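Local structure of thiol peroxidase (Mycobacterium tuberculosis, 1XVQ) at residues R7-T13 against L146-I150; A129-V133 against P154-A159; V47-I51 against F67-A71; A24-L29 against F111-Y115; K83-Q89 against P103-F107. The protein is a thioredoxin-dependent peroxiredoxin that probably reduces hydrogen peroxide and organic hydroperoxides to water and alcohols, protecting the cell from oxidative damage. One frame throughout, in Å; residues are numbered along the deposited sequence.

Interaction 1 of 5, residues R7-T13 against L146-I150. With YT3 (yttrium (III) ion), chain D.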
# COMPACT_ATOMS: atom_id res chain seq x y z
N ARG A 7 20.16 7.48 -4.59
CA ARG A 7 18.90 6.82 -4.90
C ARG A 7 18.67 6.76 -6.40
O ARG A 7 18.54 7.80 -7.04
CB ARG A 7 17.74 7.56 -4.23
CG ARG A 7 16.38 6.88 -4.43
CD ARG A 7 15.28 7.68 -3.73
NE ARG A 7 13.94 7.19 -4.07
CZ ARG A 7 12.80 7.78 -3.70
NH1 ARG A 7 12.81 8.89 -2.98
NH2 ARG A 7 11.64 7.27 -4.08
N GLY A 8 18.62 5.55 -6.94
CA GLY A 8 18.39 5.38 -8.37
C GLY A 8 16.97 5.78 -8.79
O GLY A 8 16.02 5.73 -8.00
N ASN A 9 16.81 6.16 -10.05
CA ASN A 9 15.50 6.58 -10.56
C ASN A 9 14.59 5.37 -10.66
O ASN A 9 13.41 5.45 -10.34
CB ASN A 9 15.66 7.23 -11.95
CG ASN A 9 14.37 7.90 -12.44
OD1 ASN A 9 13.93 7.67 -13.57
ND2 ASN A 9 13.80 8.76 -11.62
N ALA A 10 15.14 4.25 -11.10
CA ALA A 10 14.32 3.04 -11.26
C ALA A 10 14.04 2.37 -9.92
O ALA A 10 14.92 2.23 -9.08
CB ALA A 10 15.03 2.06 -12.18
N ILE A 11 12.79 1.96 -9.72
CA ILE A 11 12.39 1.29 -8.48
C ILE A 11 12.68 -0.20 -8.66
O ILE A 11 12.29 -0.80 -9.67
CB ILE A 11 10.86 1.53 -8.20
CG1 ILE A 11 10.61 3.02 -8.00
CG2 ILE A 11 10.40 0.82 -6.90
CD1 ILE A 11 11.40 3.62 -6.83
N ASN A 12 13.39 -0.80 -7.71
CA ASN A 12 13.71 -2.23 -7.80
C ASN A 12 13.24 -2.92 -6.53
O ASN A 12 13.83 -2.74 -5.48
CB ASN A 12 15.23 -2.44 -7.93
CG ASN A 12 15.61 -3.90 -8.14
OD1 ASN A 12 16.75 -4.30 -7.89
ND2 ASN A 12 14.66 -4.70 -8.63
N THR A 13 12.17 -3.70 -6.62
CA THR A 13 11.69 -4.40 -5.44
C THR A 13 12.14 -5.86 -5.39
O THR A 13 12.72 -6.38 -6.34
CB THR A 13 10.16 -4.34 -5.36
OG1 THR A 13 9.63 -5.00 -6.51
CG2 THR A 13 9.70 -2.91 -5.35
N LEU A 146 2.88 -0.78 -9.45
CA LEU A 146 4.09 -0.55 -8.67
C LEU A 146 4.66 0.63 -9.42
O LEU A 146 5.07 0.48 -10.58
CB LEU A 146 5.05 -1.74 -8.80
CG LEU A 146 6.49 -1.40 -8.35
CD1 LEU A 146 6.52 -1.10 -6.86
CD2 LEU A 146 7.43 -2.57 -8.68
N VAL A 147 4.66 1.81 -8.81
CA VAL A 147 5.15 2.98 -9.51
C VAL A 147 6.60 2.70 -9.89
O VAL A 147 7.45 2.47 -9.04
CB VAL A 147 5.02 4.23 -8.64
CG1 VAL A 147 5.47 5.46 -9.44
CG2 VAL A 147 3.58 4.41 -8.18
N PRO A 148 6.90 2.70 -11.21
CA PRO A 148 8.23 2.43 -11.74
C PRO A 148 9.36 3.40 -11.44
O PRO A 148 10.51 3.00 -11.48
CB PRO A 148 7.97 2.34 -13.25
CG PRO A 148 6.97 3.40 -13.43
CD PRO A 148 5.99 3.08 -12.31
N GLU A 149 9.05 4.65 -11.16
CA GLU A 149 10.12 5.60 -10.88
C GLU A 149 9.86 6.34 -9.60
O GLU A 149 8.71 6.50 -9.19
CB GLU A 149 10.27 6.61 -12.00
CG GLU A 149 10.51 6.00 -13.31
CD GLU A 149 10.22 6.99 -14.42
OE1 GLU A 149 10.23 6.56 -15.57
OE2 GLU A 149 9.97 8.18 -14.12
N ILE A 150 10.94 6.81 -8.98
CA ILE A 150 10.85 7.51 -7.71
C ILE A 150 9.95 8.75 -7.65
O ILE A 150 9.20 8.92 -6.68
CB ILE A 150 12.28 7.88 -7.20
CG1 ILE A 150 13.01 8.69 -8.26
CG2 ILE A 150 13.07 6.60 -6.93
CD1 ILE A 150 14.39 9.20 -7.82
Y YT3 D . 11.48 7.69 -17.17
O HOH W 1 8.81 6.82 -4.41
O HOH W 2 11.39 9.84 -11.48

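Interaction 2 of 5, residues A129-V133 against P154-A159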
# COMPACT_ATOMS: atom_id res chain seq x y z
N ALA A 129 7.89 0.08 -1.48
CA ALA A 129 7.83 1.03 -2.60
C ALA A 129 6.43 1.62 -2.77
O ALA A 129 5.42 0.98 -2.38
CB ALA A 129 8.24 0.35 -3.89
N ARG A 130 6.35 2.82 -3.34
CA ARG A 130 5.04 3.44 -3.60
C ARG A 130 4.27 2.50 -4.56
O ARG A 130 4.74 2.17 -5.65
CB ARG A 130 5.20 4.80 -4.26
CG ARG A 130 3.84 5.53 -4.37
CD ARG A 130 3.35 6.05 -3.02
NE ARG A 130 2.04 6.72 -3.13
CZ ARG A 130 0.87 6.12 -2.93
NH1 ARG A 130 0.79 4.82 -2.60
NH2 ARG A 130 -0.26 6.82 -3.08
N ALA A 131 3.08 2.08 -4.14
CA ALA A 131 2.33 1.13 -4.95
C ALA A 131 0.88 1.13 -4.52
O ALA A 131 0.54 1.59 -3.43
CB ALA A 131 2.91 -0.26 -4.74
N ILE A 132 0.05 0.61 -5.39
CA ILE A 132 -1.37 0.50 -5.12
C ILE A 132 -1.84 -0.90 -5.47
O ILE A 132 -1.53 -1.42 -6.55
CB ILE A 132 -2.20 1.55 -5.92
CG1 ILE A 132 -2.04 2.94 -5.27
CG2 ILE A 132 -3.68 1.16 -5.93
CD1 ILE A 132 -2.70 4.11 -6.04
N VAL A 133 -2.55 -1.53 -4.55
CA VAL A 133 -3.12 -2.84 -4.85
C VAL A 133 -4.58 -2.76 -4.44
O VAL A 133 -4.88 -2.37 -3.33
CB VAL A 133 -2.44 -3.98 -4.06
CG1 VAL A 133 -3.22 -5.29 -4.25
CG2 VAL A 133 -1.01 -4.14 -4.54
N PRO A 154 1.19 7.99 -8.67
CA PRO A 154 0.42 6.80 -9.05
C PRO A 154 -0.75 7.15 -9.97
O PRO A 154 -1.26 8.27 -9.95
CB PRO A 154 -0.07 6.27 -7.71
CG PRO A 154 0.87 6.91 -6.70
CD PRO A 154 0.98 8.28 -7.25
N ASN A 155 -1.19 6.18 -10.77
CA ASN A 155 -2.32 6.40 -11.66
C ASN A 155 -3.59 6.22 -10.82
O ASN A 155 -4.16 5.14 -10.79
CB ASN A 155 -2.31 5.39 -12.79
CG ASN A 155 -3.35 5.70 -13.86
OD1 ASN A 155 -4.35 6.38 -13.59
ND2 ASN A 155 -3.11 5.20 -15.06
N TYR A 156 -4.03 7.27 -10.15
CA TYR A 156 -5.21 7.19 -9.31
C TYR A 156 -6.49 6.91 -10.08
O TYR A 156 -7.40 6.24 -9.58
CB TYR A 156 -5.38 8.48 -8.51
CG TYR A 156 -4.26 8.72 -7.51
CD1 TYR A 156 -3.99 7.78 -6.51
CD2 TYR A 156 -3.48 9.88 -7.56
CE1 TYR A 156 -2.97 7.98 -5.59
CE2 TYR A 156 -2.45 10.10 -6.64
CZ TYR A 156 -2.20 9.14 -5.66
OH TYR A 156 -1.19 9.34 -4.75
N GLU A 157 -6.57 7.44 -11.30
CA GLU A 157 -7.77 7.26 -12.11
C GLU A 157 -8.04 5.80 -12.43
O GLU A 157 -9.18 5.32 -12.30
CB GLU A 157 -7.65 8.07 -13.40
CG GLU A 157 -8.89 8.08 -14.26
CD GLU A 157 -8.74 8.97 -15.49
OE1 GLU A 157 -9.71 9.07 -16.26
OE2 GLU A 157 -7.66 9.58 -15.66
N ALA A 158 -7.00 5.09 -12.86
CA ALA A 158 -7.13 3.67 -13.20
C ALA A 158 -7.48 2.84 -11.98
O ALA A 158 -8.30 1.93 -12.06
CB ALA A 158 -5.85 3.16 -13.82
N ALA A 159 -6.87 3.16 -10.84
CA ALA A 159 -7.16 2.42 -9.59
C ALA A 159 -8.62 2.61 -9.20
O ALA A 159 -9.29 1.68 -8.77
CB ALA A 159 -6.25 2.92 -8.44

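Interaction 3 of 5, residues V47-I51 against F67-A71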
# COMPACT_ATOMS: atom_id res chain seq x y z
N VAL A 47 -10.89 -3.67 -0.81
CA VAL A 47 -9.82 -3.09 -0.03
C VAL A 47 -8.81 -2.40 -0.92
O VAL A 47 -8.39 -2.95 -1.94
CB VAL A 47 -9.06 -4.17 0.78
CG1 VAL A 47 -7.93 -3.55 1.59
CG2 VAL A 47 -10.02 -4.88 1.72
N LEU A 48 -8.44 -1.19 -0.52
CA LEU A 48 -7.42 -0.44 -1.24
C LEU A 48 -6.17 -0.45 -0.36
O LEU A 48 -6.21 0.07 0.75
CB LEU A 48 -7.85 1.03 -1.47
CG LEU A 48 -6.67 1.98 -1.80
CD1 LEU A 48 -6.06 1.52 -3.10
CD2 LEU A 48 -7.12 3.46 -1.89
N LEU A 49 -5.09 -1.09 -0.83
CA LEU A 49 -3.83 -1.07 -0.10
C LEU A 49 -3.04 0.07 -0.76
O LEU A 49 -2.61 -0.05 -1.92
CB LEU A 49 -3.05 -2.38 -0.28
CG LEU A 49 -3.81 -3.63 0.15
CD1 LEU A 49 -2.98 -4.87 -0.25
CD2 LEU A 49 -4.05 -3.57 1.66
N ASN A 50 -2.86 1.15 -0.01
CA ASN A 50 -2.18 2.36 -0.50
C ASN A 50 -0.86 2.23 0.22
O ASN A 50 -0.75 2.47 1.41
CB ASN A 50 -2.98 3.58 -0.04
CG ASN A 50 -2.81 4.78 -0.92
OD1 ASN A 50 -3.45 5.81 -0.69
ND2 ASN A 50 -1.96 4.68 -1.94
N ILE A 51 0.15 1.83 -0.54
CA ILE A 51 1.46 1.51 0.02
C ILE A 51 2.50 2.59 -0.15
O ILE A 51 2.71 3.09 -1.28
CB ILE A 51 1.94 0.23 -0.64
CG1 ILE A 51 0.85 -0.84 -0.50
CG2 ILE A 51 3.28 -0.25 0.03
CD1 ILE A 51 1.03 -2.02 -1.49
N PHE A 67 -7.78 11.01 -3.31
CA PHE A 67 -7.84 9.61 -3.72
C PHE A 67 -8.40 8.74 -2.60
O PHE A 67 -9.30 7.93 -2.84
CB PHE A 67 -6.45 9.11 -4.08
CG PHE A 67 -6.41 7.66 -4.41
CD1 PHE A 67 -7.13 7.15 -5.49
CD2 PHE A 67 -5.61 6.79 -3.68
CE1 PHE A 67 -7.03 5.82 -5.86
CE2 PHE A 67 -5.50 5.45 -4.03
CZ PHE A 67 -6.21 4.97 -5.12
N ASP A 68 -7.88 8.89 -1.39
CA ASP A 68 -8.36 8.08 -0.27
C ASP A 68 -9.85 8.32 -0.01
O ASP A 68 -10.60 7.40 0.33
CB ASP A 68 -7.57 8.38 1.00
CG ASP A 68 -6.16 7.78 0.98
OD1 ASP A 68 -5.93 6.85 0.18
OD2 ASP A 68 -5.31 8.24 1.76
N GLU A 69 -10.28 9.56 -0.17
CA GLU A 69 -11.68 9.87 0.07
C GLU A 69 -12.58 9.29 -1.01
O GLU A 69 -13.64 8.74 -0.70
CB GLU A 69 -11.86 11.39 0.21
CG GLU A 69 -11.29 11.89 1.54
CD GLU A 69 -11.51 13.37 1.80
OE1 GLU A 69 -11.19 13.82 2.93
OE2 GLU A 69 -11.98 14.09 0.88
N ARG A 70 -12.17 9.37 -2.27
CA ARG A 70 -12.96 8.79 -3.34
C ARG A 70 -13.03 7.26 -3.16
O ARG A 70 -14.08 6.65 -3.30
CB ARG A 70 -12.35 9.11 -4.71
CG ARG A 70 -12.34 10.60 -5.05
CD ARG A 70 -11.65 10.88 -6.37
NE ARG A 70 -11.48 12.32 -6.61
CZ ARG A 70 -12.48 13.18 -6.73
NH1 ARG A 70 -13.74 12.75 -6.62
NH2 ARG A 70 -12.24 14.47 -6.95
N ALA A 71 -11.89 6.67 -2.82
CA ALA A 71 -11.83 5.22 -2.64
C ALA A 71 -12.79 4.77 -1.54
O ALA A 71 -13.56 3.82 -1.71
CB ALA A 71 -10.39 4.80 -2.32

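Interaction 4 of 5, residues A24-L29 against F111-Y115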
# COMPACT_ATOMS: atom_id res chain seq x y z
N ALA A 24 -5.92 -12.53 -3.40
CA ALA A 24 -4.91 -11.68 -2.81
C ALA A 24 -4.19 -12.45 -1.71
O ALA A 24 -4.79 -13.18 -0.92
CB ALA A 24 -5.55 -10.43 -2.24
N PRO A 25 -2.86 -12.30 -1.66
CA PRO A 25 -2.10 -13.00 -0.62
C PRO A 25 -2.60 -12.61 0.77
O PRO A 25 -2.97 -11.46 1.04
CB PRO A 25 -0.65 -12.52 -0.86
CG PRO A 25 -0.62 -12.22 -2.33
CD PRO A 25 -1.98 -11.52 -2.54
N ALA A 26 -2.63 -13.57 1.69
CA ALA A 26 -3.06 -13.27 3.02
C ALA A 26 -2.08 -12.30 3.67
O ALA A 26 -0.93 -12.21 3.26
CB ALA A 26 -3.10 -14.56 3.86
N PHE A 27 -2.55 -11.53 4.63
CA PHE A 27 -1.60 -10.69 5.36
C PHE A 27 -2.02 -10.52 6.80
O PHE A 27 -3.20 -10.68 7.15
CB PHE A 27 -1.41 -9.31 4.70
CG PHE A 27 -2.69 -8.53 4.54
CD1 PHE A 27 -3.26 -7.87 5.62
CD2 PHE A 27 -3.30 -8.45 3.30
CE1 PHE A 27 -4.44 -7.13 5.47
CE2 PHE A 27 -4.47 -7.71 3.14
CZ PHE A 27 -5.04 -7.05 4.21
N THR A 28 -1.04 -10.20 7.64
CA THR A 28 -1.25 -9.97 9.05
C THR A 28 -0.41 -8.75 9.44
O THR A 28 0.71 -8.88 9.95
CB THR A 28 -0.80 -11.19 9.89
OG1 THR A 28 0.58 -11.46 9.61
CG2 THR A 28 -1.62 -12.43 9.53
N LEU A 29 -0.96 -7.58 9.20
CA LEU A 29 -0.27 -6.32 9.49
C LEU A 29 -0.48 -5.96 10.96
O LEU A 29 -1.18 -6.67 11.67
CB LEU A 29 -0.83 -5.21 8.58
CG LEU A 29 -0.46 -5.43 7.10
CD1 LEU A 29 -1.36 -4.57 6.21
CD2 LEU A 29 1.01 -5.07 6.88
N PHE A 111 4.30 -8.87 4.78
CA PHE A 111 3.56 -8.15 3.74
C PHE A 111 4.43 -7.67 2.57
O PHE A 111 4.11 -7.92 1.41
CB PHE A 111 2.82 -6.94 4.34
CG PHE A 111 2.05 -6.13 3.32
CD1 PHE A 111 2.67 -5.10 2.59
CD2 PHE A 111 0.72 -6.43 3.05
CE1 PHE A 111 1.98 -4.37 1.61
CE2 PHE A 111 0.01 -5.71 2.06
CZ PHE A 111 0.64 -4.68 1.34
N GLY A 112 5.54 -6.99 2.86
CA GLY A 112 6.38 -6.47 1.78
C GLY A 112 6.93 -7.51 0.81
O GLY A 112 7.01 -7.25 -0.39
N GLU A 113 7.27 -8.69 1.32
CA GLU A 113 7.80 -9.76 0.47
C GLU A 113 6.67 -10.51 -0.24
O GLU A 113 6.79 -10.86 -1.43
CB GLU A 113 8.63 -10.73 1.31
CG GLU A 113 9.89 -10.07 1.93
CD GLU A 113 9.62 -8.99 2.98
OE1 GLU A 113 10.26 -7.91 2.91
OE2 GLU A 113 8.79 -9.19 3.90
N ASP A 114 5.58 -10.74 0.48
CA ASP A 114 4.43 -11.45 -0.08
C ASP A 114 3.77 -10.66 -1.20
O ASP A 114 3.25 -11.26 -2.15
CB ASP A 114 3.40 -11.77 0.99
CG ASP A 114 3.96 -12.65 2.08
OD1 ASP A 114 4.97 -13.36 1.84
OD2 ASP A 114 3.38 -12.63 3.18
N TYR A 115 3.81 -9.32 -1.09
CA TYR A 115 3.24 -8.49 -2.11
C TYR A 115 4.27 -7.97 -3.13
O TYR A 115 3.91 -7.22 -4.04
CB TYR A 115 2.47 -7.31 -1.49
CG TYR A 115 1.06 -7.71 -1.09
CD1 TYR A 115 0.83 -8.57 -0.02
CD2 TYR A 115 -0.04 -7.31 -1.86
CE1 TYR A 115 -0.47 -9.02 0.27
CE2 TYR A 115 -1.33 -7.76 -1.59
CZ TYR A 115 -1.53 -8.61 -0.52
OH TYR A 115 -2.83 -9.07 -0.25
O HOH W 3 1.44 -10.85 3.83
O HOH W 4 0.66 -14.35 2.34

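Interaction 5 of 5, residues K83-Q89 against P103-F107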
# COMPACT_ATOMS: atom_id res chain seq x y z
N LYS A 83 6.29 0.70 6.36
CA LYS A 83 7.16 0.08 7.34
C LYS A 83 7.32 0.96 8.58
O LYS A 83 8.03 0.60 9.50
CB LYS A 83 8.52 -0.23 6.73
CG LYS A 83 8.50 -1.49 5.87
CD LYS A 83 8.55 -2.74 6.75
CE LYS A 83 8.65 -4.02 5.89
NZ LYS A 83 8.84 -5.24 6.80
N ASP A 84 6.65 2.11 8.62
CA ASP A 84 6.72 2.95 9.81
C ASP A 84 6.10 2.16 10.97
O ASP A 84 5.19 1.36 10.76
CB ASP A 84 5.90 4.24 9.66
CG ASP A 84 6.33 5.09 8.50
OD1 ASP A 84 5.58 5.17 7.50
OD2 ASP A 84 7.40 5.72 8.57
N LEU A 85 6.58 2.39 12.19
CA LEU A 85 6.00 1.71 13.33
C LEU A 85 4.61 2.32 13.54
O LEU A 85 4.36 3.45 13.10
CB LEU A 85 6.83 1.93 14.60
CG LEU A 85 8.22 1.31 14.64
CD1 LEU A 85 8.78 1.38 16.06
CD2 LEU A 85 8.16 -0.13 14.17
N PRO A 86 3.71 1.59 14.21
CA PRO A 86 2.35 2.09 14.46
C PRO A 86 2.36 3.47 15.10
O PRO A 86 1.54 4.34 14.76
CB PRO A 86 1.76 1.03 15.38
CG PRO A 86 2.39 -0.22 14.91
CD PRO A 86 3.84 0.20 14.69
N PHE A 87 3.30 3.67 16.03
CA PHE A 87 3.41 4.94 16.75
C PHE A 87 3.53 6.13 15.81
O PHE A 87 2.97 7.19 16.08
CB PHE A 87 4.62 4.91 17.70
CG PHE A 87 4.81 3.62 18.42
CD1 PHE A 87 3.79 3.09 19.22
CD2 PHE A 87 6.00 2.89 18.28
CE1 PHE A 87 3.95 1.86 19.86
CE2 PHE A 87 6.16 1.67 18.92
CZ PHE A 87 5.14 1.14 19.71
N ALA A 88 4.26 5.97 14.71
CA ALA A 88 4.47 7.07 13.78
C ALA A 88 3.43 7.22 12.68
O ALA A 88 3.47 8.19 11.93
CB ALA A 88 5.82 6.92 13.14
N GLN A 89 2.51 6.26 12.56
CA GLN A 89 1.52 6.32 11.49
C GLN A 89 0.30 7.20 11.73
O GLN A 89 -0.46 7.50 10.80
CB GLN A 89 1.07 4.91 11.12
CG GLN A 89 2.17 4.12 10.42
CD GLN A 89 1.68 2.79 9.91
OE1 GLN A 89 1.07 2.02 10.64
NE2 GLN A 89 1.94 2.51 8.63
N PRO A 103 -4.28 3.40 9.00
CA PRO A 103 -2.89 3.03 8.74
C PRO A 103 -2.62 1.62 9.25
O PRO A 103 -3.26 1.15 10.20
CB PRO A 103 -2.11 4.06 9.55
CG PRO A 103 -2.96 4.18 10.79
CD PRO A 103 -4.38 4.27 10.19
N ALA A 104 -1.68 0.93 8.61
CA ALA A 104 -1.33 -0.41 9.05
C ALA A 104 0.18 -0.51 8.80
O ALA A 104 0.66 -0.09 7.76
CB ALA A 104 -2.05 -1.46 8.25
N SER A 105 0.88 -1.07 9.76
CA SER A 105 2.34 -1.19 9.70
C SER A 105 2.81 -2.61 9.39
O SER A 105 2.31 -3.58 9.97
CB SER A 105 2.92 -0.73 11.04
OG SER A 105 4.31 -1.04 11.13
N ALA A 106 3.79 -2.73 8.49
CA ALA A 106 4.38 -4.01 8.11
C ALA A 106 5.70 -4.26 8.85
O ALA A 106 6.47 -5.11 8.41
CB ALA A 106 4.67 -4.02 6.58
N PHE A 107 5.94 -3.57 9.96
CA PHE A 107 7.24 -3.69 10.62
C PHE A 107 7.61 -5.09 11.11
O PHE A 107 8.79 -5.42 11.18
CB PHE A 107 7.36 -2.65 11.75
CG PHE A 107 6.89 -3.13 13.10
CD1 PHE A 107 7.80 -3.71 13.99
CD2 PHE A 107 5.57 -2.97 13.49
CE1 PHE A 107 7.38 -4.12 15.27
CE2 PHE A 107 5.14 -3.37 14.77
CZ PHE A 107 6.06 -3.94 15.65
O HOH W 5 10.46 -4.48 9.08

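Interaction 1 of 5, residues R7-T13 against L146-I150
Two backbone hydrogen bonds tie the N-terminal segment to the loop that leaves strand 141-146. Ile150 N donates to Asn9 O at 3.1 Å with an N-H...O angle of 152°, and Ile11 N donates to Pro148 O at 3.1 Å with 160°. Both flank Ala10 and Glu149, whose CA atoms stand 4.9 Å apart; Asn9 O also receives a CA-H...O contact from Glu149 CA at 3.3 Å. Of the remaining polar groups, several are joined through water. Water 1 accepts a weak bond from Arg7 NH2 (2.9 Å) and donates to Ile150 O (3.1 Å); water 2 accepts a hydrogen bond from Asn9 ND2 (2.6 Å) and donates a weak one to Glu149 OE2 (3.4 Å). The hydroxyl of Thr13 is satisfied elsewhere, by the carbonyls of Gly15 and Gly116. Apolar contacts fill in around these bonds. Ile150 lies against one face of the Arg7 guanidinium, its CG2 reaching Ile11 CD1 at 3.4 Å, while Ile11 CG2 meets Leu146 CD1 at 4.3 Å. With Ala10 and Glu149 as its non-hydrogen-bonded pair, the pattern is that of an isolated antiparallel beta bridge, pinning the chain's N-terminal arm to the surface beside the edge strand of the thioredoxin-like sheet.

Interaction 2 of 5, residues A129-V133 against P154-A159
Arg130 lays one face of its guanidinium over the Pro154 ring, with NE 3.8 Å from Pro154 CG. At the edge of the same group, NH2 donates to Tyr156 OH (3.2 Å, N-H...O angle 142°), so the phenol oxygen lies near the guanidinium plane while the proline occupies the face. NH1 is bonded to Ile51 O, and Phe52 adds a cation-pi contact. Two residues on, Ile132 points from strand 131-133 at the helix start: CD1 touches Pro154 CB at 3.8 Å and Tyr156 CE1 at 3.9 Å, and CG2 reaches Ala159 CB at 4.0 Å. Ala131 and Val133 point away, as strands alternate. The helix opens with Asn155 as N-cap, its OD1 accepting from Ala158 N (3.0 Å, 166°). This is strand-to-helix packing of the thioredoxin fold, near its active-site end: the Tyr156 side chain lies about 10 Å from that of Cys60, the predicted sulfenic acid site. Chemically, segment 129-133 brings one charged side chain, just ahead of the strand, and one apolar one on it. The cation gains one directional bond, to a neutral phenol oxygen, and packing on one face; Ile51 O and Phe52 add to it from outside.

Interaction 3 of 5, residues V47-I51 against F67-A71
Strand 47-51 and helix 62-73 are the first two elements of a beta-alpha-beta unit of the thioredoxin fold, completed by strand 77-78, which lies parallel to 47-51 in the sheet. The helix runs back along the strand: the axes of segments 47-51 and 67-71 come within 10.4 Å, and their directions differ by 167°. Phe67 points at the strand, where its CE2 lies 3.3 Å from Leu48 CD2; the Asn50 side chain also approaches its ring. Asp68 starts off sideways, but its carboxylate swings in towards the Asn50 side chain and leaves OD1 4.1 Å from Leu48 CD2; it lies about 8 Å from the side chain of Cys60, the predicted peroxidatic site. One turn after Phe67, Ala71 returns to the interface, its N bonded to Phe67 O (2.9 Å). Its CB rests 3.6 Å from Leu48 CD2, the same methyl that meets the Phe67 ring.

Interaction 4 of 5, residues A24-L29 against F111-Y115
Backbone torsions show two different shapes meeting. Residues Ala24 to Ala26 are extended, with phi near -60° and psi between 138° and 154°; Phe27 opens further (-147°/157°) just before strand 28-30. Opposite them, 111-114 forms a single helical turn, and Tyr115 N bonds to Phe111 O at 2.9 Å. The nearest CA pairs, Pro25 with Asp114 (6.7 Å) and Phe27 with Phe111 (6.0 Å), show the segments running in opposing directions. Pro25 packs over one face of the Tyr115 ring, its CD 3.6 Å from Tyr115 CZ, and the hydroxyl OH donates to Pro25 O at 2.7 Å. Phe27 CB sits at the edge of the Phe111 ring (3.9 Å to CD2), Phe27 CD2 reaches Tyr115 OH at 3.6 Å, and Leu29 CD2 touches Phe111 CB at 3.6 Å. Both aromatic residues of 111-115 also rest on Leu49 of the central sheet, on the face away from helix 62-73. On the exposed side, water 3 donates to both Ala26 O (2.8 Å) and Asp114 OD2 (2.7 Å); that carboxylate is bonded to Ser110 too. The contact is thus graded: apolar inside, water-bridged outside, with one phenol bond satisfying a main-chain carbonyl between them.

Interaction 5 of 5, residues K83-Q89 against P103-F107
An ST turn in the loop before helix 111-114 lies at the middle of the contact: Ser105 OG accepts from Phe107 N, two residues on, at 3.2 Å and 159°. The same hydroxyl donates to Asp84 O at 2.6 Å, so one oxygen both closes the turn and joins the two segments. Next along the loop is Ala106, whose O accepts from Lys83 NZ (2.9 Å); NZ also gives a bond to water 5 at 2.9 Å, which passes one on to Phe107 O at 2.8 Å. Both segments belong to the loop-rich part of the thioredoxin fold: helix 86-89 is a short, weakly bonded turn, supported by Ala88 N to Leu85 O (3.0 Å) and Gln89 N to Pro86 O (3.1 Å), and the chain beyond it reaches Cys93, the predicted redox partner of Cys60, before residues 94-99, which are not modelled. Gln89 points towards the loop. Its NE2 donates to Ala104 O (3.0 Å, 167°) and is bonded to Ser82 OG as well, while its CB packs on Pro103 CB at 3.6 Å. The apolar end of the contact lies at Phe107. Leu85 CD2 makes a CH-pi contact over its ring face, 3.8 Å from the centroid and 27° off the ring normal, and Pro86 CD approaches Phe107 CE2 at 3.8 Å.

In the fold
Interactions 2 and 3 share the central sheet, their centres 9 Å apart: Leu49 N and Val133 O lie 2.8 Å apart, a probable hydrogen bond, and Tyr156 CD1 comes within 3.2 Å of Phe67 CG. The side chains of Asp68 and Tyr156 lie about 8 and 10 Å from that of Cys60, the predicted active-site cysteine. Interaction 4 backs onto the other side of the sheet, with Leu49 CD1 3.6 Å from Tyr115 CE2, its centre about 17 Å from theirs. Interaction 5, nested within the loop closed by interaction 4, meets it through Leu29 CD2, 3.7 Å from Ser105 O. Interaction 1 is peripheral yet joins interaction 2, where Ile11 CG2 lies 3.7 Å from Ala129 CB.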